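ARF GTPase-activating protein GIT1 (Rattus norvegicus, PDB 6IUH) probably acts as an ARF GTPase-activating scaffold whose C-terminal four-helix bundle binds partner proteins such as paxillin through their LD motifs. Local coordinates at residues G9-E14 and S58-R63; K25-L30 and E47-A52; S41-S46 and R88-P93; R74-S79 and Y113-A118. All blocks are in the same frame, centred on the assembly; numbering follows the deposited sequence.

Interaction 1 of 4, residues G9-E14 and S58-R63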
loop_
_atom_site.group_PDB
_atom_site.type_symbol
_atom_site.label_atom_id
_atom_site.label_comp_id
_atom_site.label_asym_id
_atom_site.label_seq_id
_atom_site.Cartn_x
_atom_site.Cartn_y
_atom_site.Cartn_z
ATOM N N GLY A 9 7.987 18.089 12.638
ATOM C CA GLY A 9 6.746 18.550 12.041
ATOM C C GLY A 9 6.437 17.792 10.764
ATOM O O GLY A 9 6.762 16.612 10.642
ATOM N N LEU A 10 5.811 18.469 9.807
ATOM C CA LEU A 10 5.527 17.856 8.514
ATOM C C LEU A 10 6.788 17.753 7.665
ATOM O O LEU A 10 7.571 18.698 7.593
ATOM C CB LEU A 10 4.455 18.643 7.759
ATOM C CG LEU A 10 3.000 18.322 8.100
ATOM C CD1 LEU A 10 2.074 19.110 7.198
ATOM C CD2 LEU A 10 2.737 16.834 7.960
ATOM N N PRO A 11 6.984 16.597 7.018
ATOM C CA PRO A 11 8.133 16.367 6.138
ATOM C C PRO A 11 8.019 17.157 4.841
ATOM O O PRO A 11 6.930 17.619 4.508
ATOM C CB PRO A 11 8.064 14.864 5.866
ATOM C CG PRO A 11 6.612 14.550 5.975
ATOM C CD PRO A 11 6.091 15.428 7.073
ATOM N N SER A 12 9.126 17.304 4.121
ATOM C CA SER A 12 9.116 18.015 2.847
ATOM C C SER A 12 8.386 17.206 1.780
ATOM O O SER A 12 8.347 15.976 1.844
ATOM C CB SER A 12 10.543 18.319 2.389
ATOM O OG SER A 12 11.252 17.123 2.118
ATOM N N THR A 13 7.814 17.898 0.800
ATOM C CA THR A 13 7.109 17.229 -0.290
ATOM C C THR A 13 8.038 16.292 -1.055
ATOM O O THR A 13 7.623 15.220 -1.493
ATOM C CB THR A 13 6.495 18.240 -1.276
ATOM O OG1 THR A 13 7.503 19.160 -1.709
ATOM C CG2 THR A 13 5.363 19.008 -0.613
ATOM N N GLU A 14 9.294 16.697 -1.206
ATOM C CA GLU A 14 10.278 15.876 -1.900
ATOM C C GLU A 14 10.515 14.559 -1.168
ATOM O O GLU A 14 10.603 13.503 -1.792
ATOM C CB GLU A 14 11.601 16.632 -2.062
ATOM C CG GLU A 14 11.567 17.760 -3.089
ATOM C CD GLU A 14 10.857 19.005 -2.585
ATOM O OE1 GLU A 14 10.541 19.069 -1.378
ATOM O OE2 GLU A 14 10.616 19.922 -3.400
ATOM N N SER A 58 7.699 7.058 9.179
ATOM C CA SER A 58 8.714 7.675 10.028
ATOM C C SER A 58 9.017 9.121 9.629
ATOM O O SER A 58 9.675 9.847 10.372
ATOM C CB SER A 58 10.004 6.849 10.001
ATOM O OG SER A 58 10.602 6.872 8.717
ATOM N N LEU A 59 8.541 9.534 8.456
ATOM C CA LEU A 59 8.700 10.916 8.009
ATOM C C LEU A 59 7.856 11.865 8.847
ATOM O O LEU A 59 8.145 13.061 8.942
ATOM C CB LEU A 59 8.311 11.062 6.538
ATOM C CG LEU A 59 9.212 10.440 5.475
ATOM C CD1 LEU A 59 8.662 10.771 4.100
ATOM C CD2 LEU A 59 10.639 10.940 5.623
ATOM N N PHE A 60 6.803 11.320 9.444
ATOM C CA PHE A 60 5.840 12.112 10.195
ATOM C C PHE A 60 6.109 12.003 11.693
ATOM O O PHE A 60 6.723 11.036 12.143
ATOM C CB PHE A 60 4.418 11.659 9.849
ATOM C CG PHE A 60 4.057 11.864 8.404
ATOM C CD1 PHE A 60 4.358 10.899 7.453
ATOM C CD2 PHE A 60 3.430 13.029 7.992
ATOM C CE1 PHE A 60 4.031 11.088 6.122
ATOM C CE2 PHE A 60 3.100 13.226 6.663
ATOM C CZ PHE A 60 3.403 12.253 5.725
ATOM N N PRO A 61 5.672 13.010 12.469
ATOM C CA PRO A 61 5.894 13.002 13.919
ATOM C C PRO A 61 5.320 11.757 14.579
ATOM O O PRO A 61 4.365 11.179 14.058
ATOM C CB PRO A 61 5.157 14.257 14.396
ATOM C CG PRO A 61 5.140 15.153 13.213
ATOM C CD PRO A 61 5.008 14.248 12.024
ATOM N N LYS A 62 5.905 11.351 15.701
ATOM C CA LYS A 62 5.410 10.206 16.454
ATOM C C LYS A 62 3.954 10.431 16.847
ATOM O O LYS A 62 3.143 9.508 16.819
ATOM C CB LYS A 62 6.279 9.961 17.690
ATOM C CG LYS A 62 7.628 9.327 17.374
ATOM C CD LYS A 62 8.738 9.881 18.257
ATOM C CE LYS A 62 8.422 9.716 19.736
ATOM N NZ LYS A 62 9.510 10.262 20.596
ATOM N N ARG A 63 3.632 11.671 17.200
ATOM C CA ARG A 63 2.254 12.054 17.477
ATOM C C ARG A 63 1.859 13.244 16.611
ATOM O O ARG A 63 2.029 14.391 17.015
ATOM C CB ARG A 63 2.076 12.382 18.958
ATOM C CG ARG A 63 2.476 11.242 19.877
ATOM C CD ARG A 63 2.328 11.623 21.338
ATOM N NE ARG A 63 3.110 12.806 21.686
ATOM C CZ ARG A 63 4.388 12.776 22.048
ATOM N NH1 ARG A 63 5.019 13.903 22.350
ATOM N NH2 ARG A 63 5.037 11.621 22.105
#
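Pro-11 sets its CG over one face of the Phe-60 ring, the two side chains crossing at about a right angle. Pro-11 CG stands 4.0 Å from the centroid of the Phe-60 ring and only 16° off its normal, a CH-pi contact displaced toward the ring's rim. Leu-10 takes the edge instead: its CD2 sits near the ring plane, 3.9 Å from Phe-60 CE2, so the two N-terminal residues clasp one ring from two sides. Phe-60 is placed for this by its first torsion (chi1 -63°, CG anti to the carbonyl carbon), and the ring continues inward to Leu-122 and Thr-126 of helix 101-128 and to Val-69 and Leu-73 of helix 67-87. Pro-11 also leans on Leu-59, CB to CB 3.9 Å. Beyond it the carbonyl O of Gly-9 lies against Pro-61 CD at 3.3 Å. Right after the clasp, Ser-12 N-caps helix 13-35, its OG bonded to Asp-15 N. The contact is mostly apolar packing, with two carbonyl oxygens against proline carbons; Pro-11, having no backbone N-H to satisfy, suits its place over buried Phe-60, and van der Waals and CH-pi contacts rather than hydrogen bonds join the segments.

Interaction 2 of 4, residues K25-L30 and E47-A52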
loop_
_atom_site.group_PDB
_atom_site.type_symbol
_atom_site.label_atom_id
_atom_site.label_comp_id
_atom_site.label_asym_id
_atom_site.label_seq_id
_atom_site.Cartn_x
_atom_site.Cartn_y
_atom_site.Cartn_z
ATOM N N LYS A 25 6.214 1.416 -5.960
ATOM C CA LYS A 25 7.063 0.488 -6.706
ATOM C C LYS A 25 6.919 -0.936 -6.182
ATOM O O LYS A 25 6.800 -1.887 -6.958
ATOM C CB LYS A 25 8.531 0.914 -6.638
ATOM C CG LYS A 25 9.453 0.055 -7.494
ATOM C CD LYS A 25 10.920 0.366 -7.240
ATOM C CE LYS A 25 11.344 -0.068 -5.846
ATOM N NZ LYS A 25 12.805 0.119 -5.628
ATOM N N ASN A 26 6.931 -1.074 -4.859
ATOM C CA ASN A 26 6.822 -2.380 -4.221
ATOM C C ASN A 26 5.414 -2.951 -4.328
ATOM O O ASN A 26 5.235 -4.162 -4.463
ATOM C CB ASN A 26 7.247 -2.293 -2.753
ATOM C CG ASN A 26 8.742 -2.080 -2.591
ATOM O OD1 ASN A 26 9.536 -2.516 -3.424
ATOM N ND2 ASN A 26 9.131 -1.412 -1.514
ATOM N N ILE A 27 4.413 -2.079 -4.266
ATOM C CA ILE A 27 3.035 -2.494 -4.494
ATOM C C ILE A 27 2.851 -2.933 -5.944
ATOM O O ILE A 27 2.166 -3.919 -6.224
ATOM C CB ILE A 27 2.040 -1.370 -4.157
ATOM C CG1 ILE A 27 1.989 -1.156 -2.644
ATOM C CG2 ILE A 27 0.650 -1.701 -4.690
ATOM C CD1 ILE A 27 1.070 -0.027 -2.214
ATOM N N GLN A 28 3.480 -2.209 -6.866
ATOM C CA GLN A 28 3.422 -2.566 -8.281
ATOM C C GLN A 28 3.989 -3.963 -8.524
ATOM O O GLN A 28 3.461 -4.727 -9.332
ATOM C CB GLN A 28 4.181 -1.543 -9.130
ATOM C CG GLN A 28 3.900 -1.655 -10.618
ATOM C CD GLN A 28 2.484 -1.237 -10.975
ATOM O OE1 GLN A 28 2.128 -0.061 -10.878
ATOM N NE2 GLN A 28 1.667 -2.199 -11.385
ATOM N N GLU A 29 5.065 -4.293 -7.818
ATOM C CA GLU A 29 5.698 -5.600 -7.960
ATOM C C GLU A 29 4.809 -6.697 -7.382
ATOM O O GLU A 29 4.754 -7.808 -7.912
ATOM C CB GLU A 29 7.070 -5.608 -7.284
ATOM C CG GLU A 29 7.826 -6.921 -7.417
ATOM C CD GLU A 29 8.173 -7.257 -8.855
ATOM O OE1 GLU A 29 8.323 -6.325 -9.672
ATOM O OE2 GLU A 29 8.295 -8.461 -9.169
ATOM N N LEU A 30 4.112 -6.377 -6.295
ATOM C CA LEU A 30 3.163 -7.307 -5.691
ATOM C C LEU A 30 2.013 -7.611 -6.642
ATOM O O LEU A 30 1.604 -8.762 -6.788
ATOM C CB LEU A 30 2.616 -6.744 -4.379
ATOM C CG LEU A 30 1.490 -7.546 -3.728
ATOM C CD1 LEU A 30 1.973 -8.939 -3.349
ATOM C CD2 LEU A 30 0.945 -6.816 -2.509
ATOM N N GLU A 47 6.961 -7.908 2.689
ATOM C CA GLU A 47 8.000 -7.443 3.597
ATOM C C GLU A 47 8.665 -6.180 3.071
ATOM O O GLU A 47 8.992 -5.277 3.842
ATOM C CB GLU A 47 9.044 -8.538 3.827
ATOM C CG GLU A 47 8.546 -9.673 4.701
ATOM C CD GLU A 47 8.095 -9.193 6.066
ATOM O OE1 GLU A 47 8.761 -8.302 6.633
ATOM O OE2 GLU A 47 7.071 -9.703 6.569
ATOM N N LYS A 48 8.860 -6.117 1.757
ATOM C CA LYS A 48 9.431 -4.930 1.132
ATOM C C LYS A 48 8.440 -3.774 1.207
ATOM O O LYS A 48 8.825 -2.617 1.385
ATOM C CB LYS A 48 9.819 -5.221 -0.319
ATOM C CG LYS A 48 10.923 -6.260 -0.455
ATOM C CD LYS A 48 11.132 -6.683 -1.901
ATOM C CE LYS A 48 11.665 -5.541 -2.747
ATOM N NZ LYS A 48 11.939 -5.973 -4.147
ATOM N N ILE A 49 7.158 -4.095 1.079
ATOM C CA ILE A 49 6.103 -3.097 1.226
ATOM C C ILE A 49 6.028 -2.602 2.668
ATOM O O ILE A 49 5.999 -1.395 2.918
ATOM C CB ILE A 49 4.734 -3.657 0.799
ATOM C CG1 ILE A 49 4.719 -3.925 -0.705
ATOM C CG2 ILE A 49 3.612 -2.697 1.173
ATOM C CD1 ILE A 49 3.455 -4.581 -1.192
ATOM N N HIS A 50 6.006 -3.537 3.614
ATOM C CA HIS A 50 5.924 -3.191 5.030
ATOM C C HIS A 50 7.087 -2.293 5.446
ATOM O O HIS A 50 6.917 -1.369 6.242
ATOM C CB HIS A 50 5.901 -4.452 5.898
ATOM C CG HIS A 50 5.574 -4.187 7.334
ATOM N ND1 HIS A 50 6.540 -3.924 8.282
ATOM C CD2 HIS A 50 4.386 -4.140 7.984
ATOM C CE1 HIS A 50 5.961 -3.730 9.455
ATOM N NE2 HIS A 50 4.656 -3.854 9.300
ATOM N N LEU A 51 8.267 -2.571 4.898
ATOM C CA LEU A 51 9.447 -1.756 5.158
ATOM C C LEU A 51 9.286 -0.360 4.572
ATOM O O LEU A 51 9.608 0.639 5.218
ATOM C CB LEU A 51 10.698 -2.423 4.583
ATOM C CG LEU A 51 11.988 -1.601 4.638
ATOM C CD1 LEU A 51 12.367 -1.292 6.079
ATOM C CD2 LEU A 51 13.121 -2.324 3.924
ATOM N N ALA A 52 8.786 -0.298 3.342
ATOM C CA ALA A 52 8.575 0.976 2.668
ATOM C C ALA A 52 7.544 1.813 3.415
ATOM O O ALA A 52 7.641 3.041 3.459
ATOM C CB ALA A 52 8.138 0.752 1.228
HETATM O O HOH W 1 11.304 -1.530 0.465
#
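The two helical segments run nearly antiparallel, at 161° with axes 9.0 Å apart, and come nearest at Asn-26 and Ile-49. Asn-26 points toward the other helix and is buried. Its CB rests on Ile-49 CG1 at 3.6 Å, while the amide (chi1 -71°, CG anti to the carbonyl carbon) crosses the Lys-48 side chain at about a right angle. Asn-26 OD1 lies beside Lys-48 CE, and ND2 lies 3.6 Å from the methyl of Ala-52, whose smallness lets the amide lie against that helix. ND2 also lies near Lys-48 O, but the angle is poor; a water joins them instead, donating to Lys-48 O at 2.9 Å and accepting a weak bond from Asn-26 ND2. Deeper in, Ile-49 extends its CG1 branch toward helix 13-35 (chi2 175°), so that CD1 meets Leu-30 CD2 at 3.6 Å and Ile-27 CG1 at 4.0 Å, crossing both at about right angles. These branched side chains continue to Ile-115 and Val-108 of helix 101-128 and Leu-83 of helix 67-87, while Ile-27 also packs on an apolar side chain of another protein's chain. The chemistry is thus graded: the apolar inner layer probably contributes most of the packing, and above it one buried amide is linked through a water, by a weak bond on its own side, to a carbonyl that already accepts from Ala-52 N.

Interaction 3 of 4, residues S41-S46 and R88-P93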
loop_
_atom_site.group_PDB
_atom_site.type_symbol
_atom_site.label_atom_id
_atom_site.label_comp_id
_atom_site.label_asym_id
_atom_site.label_seq_id
_atom_site.Cartn_x
_atom_site.Cartn_y
_atom_site.Cartn_z
ATOM N N SER A 41 6.064 -15.378 -4.073
ATOM C CA SER A 41 6.700 -14.078 -3.898
ATOM C C SER A 41 5.876 -13.135 -3.027
ATOM O O SER A 41 6.284 -11.998 -2.783
ATOM C CB SER A 41 6.962 -13.431 -5.261
ATOM O OG SER A 41 7.890 -14.190 -6.016
ATOM N N PHE A 42 4.725 -13.601 -2.550
ATOM C CA PHE A 42 3.835 -12.738 -1.772
ATOM C C PHE A 42 4.455 -12.291 -0.448
ATOM O O PHE A 42 4.339 -11.125 -0.071
ATOM C CB PHE A 42 2.498 -13.436 -1.508
ATOM C CG PHE A 42 1.517 -13.322 -2.645
ATOM C CD1 PHE A 42 1.937 -12.942 -3.909
ATOM C CD2 PHE A 42 0.172 -13.581 -2.443
ATOM C CE1 PHE A 42 1.035 -12.833 -4.954
ATOM C CE2 PHE A 42 -0.735 -13.475 -3.484
ATOM C CZ PHE A 42 -0.302 -13.100 -4.742
ATOM N N VAL A 43 5.114 -13.210 0.253
ATOM C CA VAL A 43 5.748 -12.871 1.528
ATOM C C VAL A 43 6.916 -11.882 1.370
ATOM O O VAL A 43 6.946 -10.868 2.069
ATOM C CB VAL A 43 6.239 -14.137 2.273
ATOM C CG1 VAL A 43 7.130 -13.759 3.448
ATOM C CG2 VAL A 43 5.059 -14.962 2.741
ATOM N N PRO A 44 7.874 -12.154 0.459
ATOM C CA PRO A 44 8.941 -11.151 0.339
ATOM C C PRO A 44 8.444 -9.806 -0.190
ATOM O O PRO A 44 8.984 -8.771 0.202
ATOM C CB PRO A 44 9.926 -11.795 -0.644
ATOM C CG PRO A 44 9.126 -12.790 -1.396
ATOM C CD PRO A 44 8.121 -13.314 -0.420
ATOM N N CYS A 45 7.436 -9.817 -1.058
ATOM C CA CYS A 45 6.856 -8.569 -1.548
ATOM C C CYS A 45 6.229 -7.777 -0.408
ATOM O O CYS A 45 6.436 -6.570 -0.296
ATOM C CB CYS A 45 5.813 -8.832 -2.636
ATOM S SG CYS A 45 6.505 -9.165 -4.275
ATOM N N SER A 46 5.468 -8.461 0.441
ATOM C CA SER A 46 4.806 -7.808 1.566
ATOM C C SER A 46 5.814 -7.248 2.565
ATOM O O SER A 46 5.557 -6.235 3.212
ATOM C CB SER A 46 3.858 -8.780 2.271
ATOM O OG SER A 46 4.568 -9.845 2.876
ATOM N N ARG A 88 1.162 -14.573 4.797
ATOM C CA ARG A 88 1.742 -15.705 5.519
ATOM C C ARG A 88 1.092 -17.032 5.127
ATOM O O ARG A 88 1.581 -18.099 5.493
ATOM C CB ARG A 88 1.627 -15.496 7.032
ATOM C CG ARG A 88 2.538 -14.406 7.575
ATOM C CD ARG A 88 2.438 -14.273 9.087
ATOM N NE ARG A 88 3.003 -15.423 9.786
ATOM C CZ ARG A 88 2.281 -16.341 10.418
ATOM N NH1 ARG A 88 0.959 -16.244 10.447
ATOM N NH2 ARG A 88 2.881 -17.355 11.028
ATOM N N LYS A 89 -0.004 -16.966 4.377
ATOM C CA LYS A 89 -0.696 -18.176 3.948
ATOM C C LYS A 89 -0.002 -18.829 2.754
ATOM O O LYS A 89 -0.317 -19.962 2.392
ATOM C CB LYS A 89 -2.155 -17.865 3.605
ATOM C CG LYS A 89 -2.873 -17.036 4.664
ATOM C CD LYS A 89 -4.330 -16.800 4.297
ATOM C CE LYS A 89 -4.938 -15.691 5.140
ATOM N NZ LYS A 89 -4.702 -15.890 6.596
ATOM N N THR A 90 0.943 -18.117 2.144
ATOM C CA THR A 90 1.672 -18.654 0.997
ATOM C C THR A 90 2.857 -19.493 1.461
ATOM O O THR A 90 3.508 -20.166 0.659
ATOM C CB THR A 90 2.180 -17.542 0.052
ATOM O OG1 THR A 90 3.199 -16.771 0.700
ATOM C CG2 THR A 90 1.043 -16.629 -0.362
ATOM N N VAL A 91 3.124 -19.454 2.762
ATOM C CA VAL A 91 4.191 -20.255 3.351
ATOM C C VAL A 91 3.684 -21.151 4.490
ATOM O O VAL A 91 4.147 -21.033 5.625
ATOM C CB VAL A 91 5.333 -19.352 3.881
ATOM C CG1 VAL A 91 6.225 -18.886 2.739
ATOM C CG2 VAL A 91 4.769 -18.158 4.640
ATOM N N PRO A 92 2.748 -22.071 4.186
ATOM C CA PRO A 92 2.224 -22.947 5.241
ATOM C C PRO A 92 3.323 -23.867 5.770
ATOM O O PRO A 92 4.275 -24.137 5.037
ATOM C CB PRO A 92 1.129 -23.737 4.522
ATOM C CG PRO A 92 1.621 -23.828 3.115
ATOM C CD PRO A 92 2.312 -22.510 2.847
ATOM N N PRO A 93 3.209 -24.324 7.029
ATOM C CA PRO A 93 4.244 -25.174 7.635
ATOM C C PRO A 93 4.471 -26.469 6.865
ATOM O O PRO A 93 5.604 -26.938 6.771
ATOM C CB PRO A 93 3.683 -25.473 9.031
ATOM C CG PRO A 93 2.219 -25.206 8.932
ATOM C CD PRO A 93 2.105 -24.067 7.969
HETATM O O HOH W 2 5.391 -16.024 -0.404
#
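Val-43 CG2 is the centre of the contact. It lies 3.3 Å from Thr-90 OG1 and 3.7 Å from Val-91 CG2, the two valines reaching tip to tip while Val-43 and Thr-90 slide past each other in opposite directions. Thr-90 splits its two branches between different tasks. Its methyl, CG2, anti to the carbonyl carbon, sits 3.7 Å from Phe-42 CB and close to the ring atom CD2, approaching the ring obliquely; its hydroxyl occupies the crowded position between backbone N and carbonyl carbon (chi1 68°). There OG1 is hydrogen-bonded to the carbonyl O of Cys-87 and lies 2.6 Å from a water that accepts from the N-H of Val-43 at 2.9 Å. That N-H lies near the start of helix 42-57, where N-H groups often lack a helical acceptor; here the water accepts. A threonine suits the place because it offers both a methyl for the aromatic side chain and a hydroxyl that bonds Cys-87 O and, through a water, reaches the helix start. Outward, Ser-46 OG donates to Val-43 O at 2.7 Å, from above the carbonyl plane, tying the turn that carries the valine. Phe-42 turns its ring inward, edge-to-face with His-39, and is surrounded by Leu-30, Ala-33 and Ala-34 of helix 13-35, Leu-104 and Val-108 of helix 101-128, and Cys-87. This buried aromatic at a helix start closes one end of the hydrophobic core, as expected where a loop crosses the end of an antiparallel four-helix bundle.

Interaction 4 of 4, residues R74-S79 and Y113-A118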
loop_
_atom_site.group_PDB
_atom_site.type_symbol
_atom_site.label_atom_id
_atom_site.label_comp_id
_atom_site.label_asym_id
_atom_site.label_seq_id
_atom_site.Cartn_x
_atom_site.Cartn_y
_atom_site.Cartn_z
ATOM N N ARG A 74 -3.100 5.800 10.187
ATOM C CA ARG A 74 -3.807 4.657 10.745
ATOM C C ARG A 74 -4.174 3.670 9.642
ATOM O O ARG A 74 -3.998 2.462 9.799
ATOM C CB ARG A 74 -5.062 5.107 11.494
ATOM C CG ARG A 74 -5.753 3.991 12.258
ATOM C CD ARG A 74 -6.882 4.525 13.127
ATOM N NE ARG A 74 -6.424 5.563 14.046
ATOM C CZ ARG A 74 -6.753 6.847 13.947
ATOM N NH1 ARG A 74 -7.553 7.256 12.973
ATOM N NH2 ARG A 74 -6.287 7.723 14.828
ATOM N N LEU A 75 -4.673 4.188 8.526
ATOM C CA LEU A 75 -5.046 3.341 7.397
ATOM C C LEU A 75 -3.822 2.676 6.778
ATOM O O LEU A 75 -3.832 1.479 6.485
ATOM C CB LEU A 75 -5.786 4.160 6.344
ATOM C CG LEU A 75 -6.265 3.396 5.112
ATOM C CD1 LEU A 75 -7.205 2.276 5.516
ATOM C CD2 LEU A 75 -6.948 4.359 4.148
ATOM N N LEU A 76 -2.774 3.468 6.576
ATOM C CA LEU A 76 -1.508 2.984 6.038
ATOM C C LEU A 76 -0.934 1.835 6.865
ATOM O O LEU A 76 -0.616 0.772 6.334
ATOM C CB LEU A 76 -0.492 4.124 5.975
ATOM C CG LEU A 76 0.839 3.809 5.298
ATOM C CD1 LEU A 76 0.662 3.746 3.790
ATOM C CD2 LEU A 76 1.909 4.827 5.682
ATOM N N ASN A 77 -0.804 2.058 8.168
ATOM C CA ASN A 77 -0.215 1.063 9.063
ATOM C C ASN A 77 -1.072 -0.191 9.207
ATOM O O ASN A 77 -0.556 -1.309 9.182
ATOM C CB ASN A 77 0.035 1.679 10.441
ATOM C CG ASN A 77 1.149 2.710 10.426
ATOM O OD1 ASN A 77 2.136 2.562 9.706
ATOM N ND2 ASN A 77 0.997 3.760 11.227
ATOM N N ALA A 78 -2.379 -0.006 9.355
ATOM C CA ALA A 78 -3.290 -1.135 9.530
ATOM C C ALA A 78 -3.356 -2.010 8.283
ATOM O O ALA A 78 -3.476 -3.229 8.385
ATOM C CB ALA A 78 -4.680 -0.646 9.899
ATOM N N SER A 79 -3.282 -1.390 7.112
ATOM C CA SER A 79 -3.384 -2.127 5.857
ATOM C C SER A 79 -2.106 -2.904 5.563
ATOM O O SER A 79 -2.147 -3.988 4.973
ATOM C CB SER A 79 -3.703 -1.173 4.708
ATOM O OG SER A 79 -4.896 -0.460 4.974
ATOM N N TYR A 113 -4.464 -1.852 -2.103
ATOM C CA TYR A 113 -5.322 -0.740 -2.503
ATOM C C TYR A 113 -5.394 0.321 -1.411
ATOM O O TYR A 113 -5.247 1.514 -1.677
ATOM C CB TYR A 113 -6.730 -1.240 -2.832
ATOM C CG TYR A 113 -7.709 -0.139 -3.190
ATOM C CD1 TYR A 113 -7.851 0.290 -4.505
ATOM C CD2 TYR A 113 -8.496 0.467 -2.215
ATOM C CE1 TYR A 113 -8.746 1.290 -4.836
ATOM C CE2 TYR A 113 -9.390 1.465 -2.539
ATOM C CZ TYR A 113 -9.511 1.874 -3.849
ATOM O OH TYR A 113 -10.404 2.868 -4.170
ATOM N N ASP A 114 -5.636 -0.124 -0.182
ATOM C CA ASP A 114 -5.767 0.791 0.945
ATOM C C ASP A 114 -4.426 1.397 1.350
ATOM O O ASP A 114 -4.382 2.526 1.844
ATOM C CB ASP A 114 -6.415 0.081 2.137
ATOM C CG ASP A 114 -7.930 0.022 2.021
ATOM O OD1 ASP A 114 -8.494 0.804 1.226
ATOM O OD2 ASP A 114 -8.559 -0.794 2.725
ATOM N N ILE A 115 -3.340 0.659 1.143
ATOM C CA ILE A 115 -2.006 1.196 1.404
ATOM C C ILE A 115 -1.729 2.347 0.442
ATOM O O ILE A 115 -1.300 3.426 0.850
ATOM C CB ILE A 115 -0.904 0.131 1.257
ATOM C CG1 ILE A 115 -1.055 -0.949 2.325
ATOM C CG2 ILE A 115 0.471 0.769 1.383
ATOM C CD1 ILE A 115 -0.094 -2.103 2.164
ATOM N N ALA A 116 -1.989 2.109 -0.839
ATOM C CA ALA A 116 -1.842 3.141 -1.860
ATOM C C ALA A 116 -2.772 4.323 -1.594
ATOM O O ALA A 116 -2.381 5.479 -1.765
ATOM C CB ALA A 116 -2.107 2.560 -3.237
ATOM N N LYS A 117 -4.000 4.025 -1.179
ATOM C CA LYS A 117 -4.983 5.059 -0.855
ATOM C C LYS A 117 -4.468 5.986 0.238
ATOM O O LYS A 117 -4.507 7.211 0.100
ATOM C CB LYS A 117 -6.303 4.422 -0.416
ATOM C CG LYS A 117 -7.463 5.399 -0.263
ATOM C CD LYS A 117 -8.725 4.660 0.161
ATOM C CE LYS A 117 -9.950 5.553 0.140
ATOM N NZ LYS A 117 -11.174 4.785 0.496
ATOM N N ALA A 118 -3.981 5.388 1.321
ATOM C CA ALA A 118 -3.428 6.141 2.439
ATOM C C ALA A 118 -2.191 6.931 2.019
ATOM O O ALA A 118 -2.014 8.083 2.419
ATOM C CB ALA A 118 -3.090 5.200 3.593
HETATM O O HOH W 3 -7.253 -2.129 4.701
#
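Within the antiparallel four-helix bundle, segments 74-79 and 113-118 of helices 67-87 and 101-128 run at 154°, their axes 8.1 Å apart at closest. Small residues permit this closeness. The methyl of Ala-118 settles into the hollow beside Leu-75 and Leu-76, touching Leu-76 CB at 3.7 Å and lying 4.0 Å from Leu-75 CG, a bump slight enough for the close approach. Leu-76 and Leu-75 are both turned with CG anti to the backbone N (chi1 near 180°), and their branches close in on the opposing helix: Leu-76 CD1 lies against Ile-115 O at 3.5 Å and beside its CG2 at 3.8 Å, whereas Leu-75 lies across Asp-114 O. One turn on, Ser-79 is the small bump, its CB 3.6 Å from Ile-115 CG1 and its OG against the Asp-114 CB. Inside, Ile-115 meets Ile-49 and Val-53 of helix 42-57 and Val-23 and Ile-27 of helix 13-35. Asp-114 OD1 is hydrogen-bonded to a polar side chain of another protein's chain, so this outer side is part of a surface that contacts that chain. Ser-79 OG donates to Leu-75 O at 2.7 Å, and a water in turn donates to that OG and, at 2.7 Å, to Asp-114 OD2.

In the fold
The four contacts follow the long axis of one four-helix bundle. Interactions 1 and 3 lie on opposite sides of the chain's centre, about 31 Å apart between centres, and close the two ends with loops; interactions 2 and 4, each centred about 6 Å from the chain's centre, build the middle. Along the chain, interaction 2 falls within 1, interaction 4 opens after both close, and 3 interleaves with all three. Interactions 2 and 3 share helix 42-57 and touch through Leu-30, Cys-45 and Phe-42, while 2 and 4 meet where Ile-27 and Ile-49 face Ile-115. Helices 13-35 and 101-128, and Leu-75 of helix 67-87, touch another protein's chain, so the core probably supports that surface.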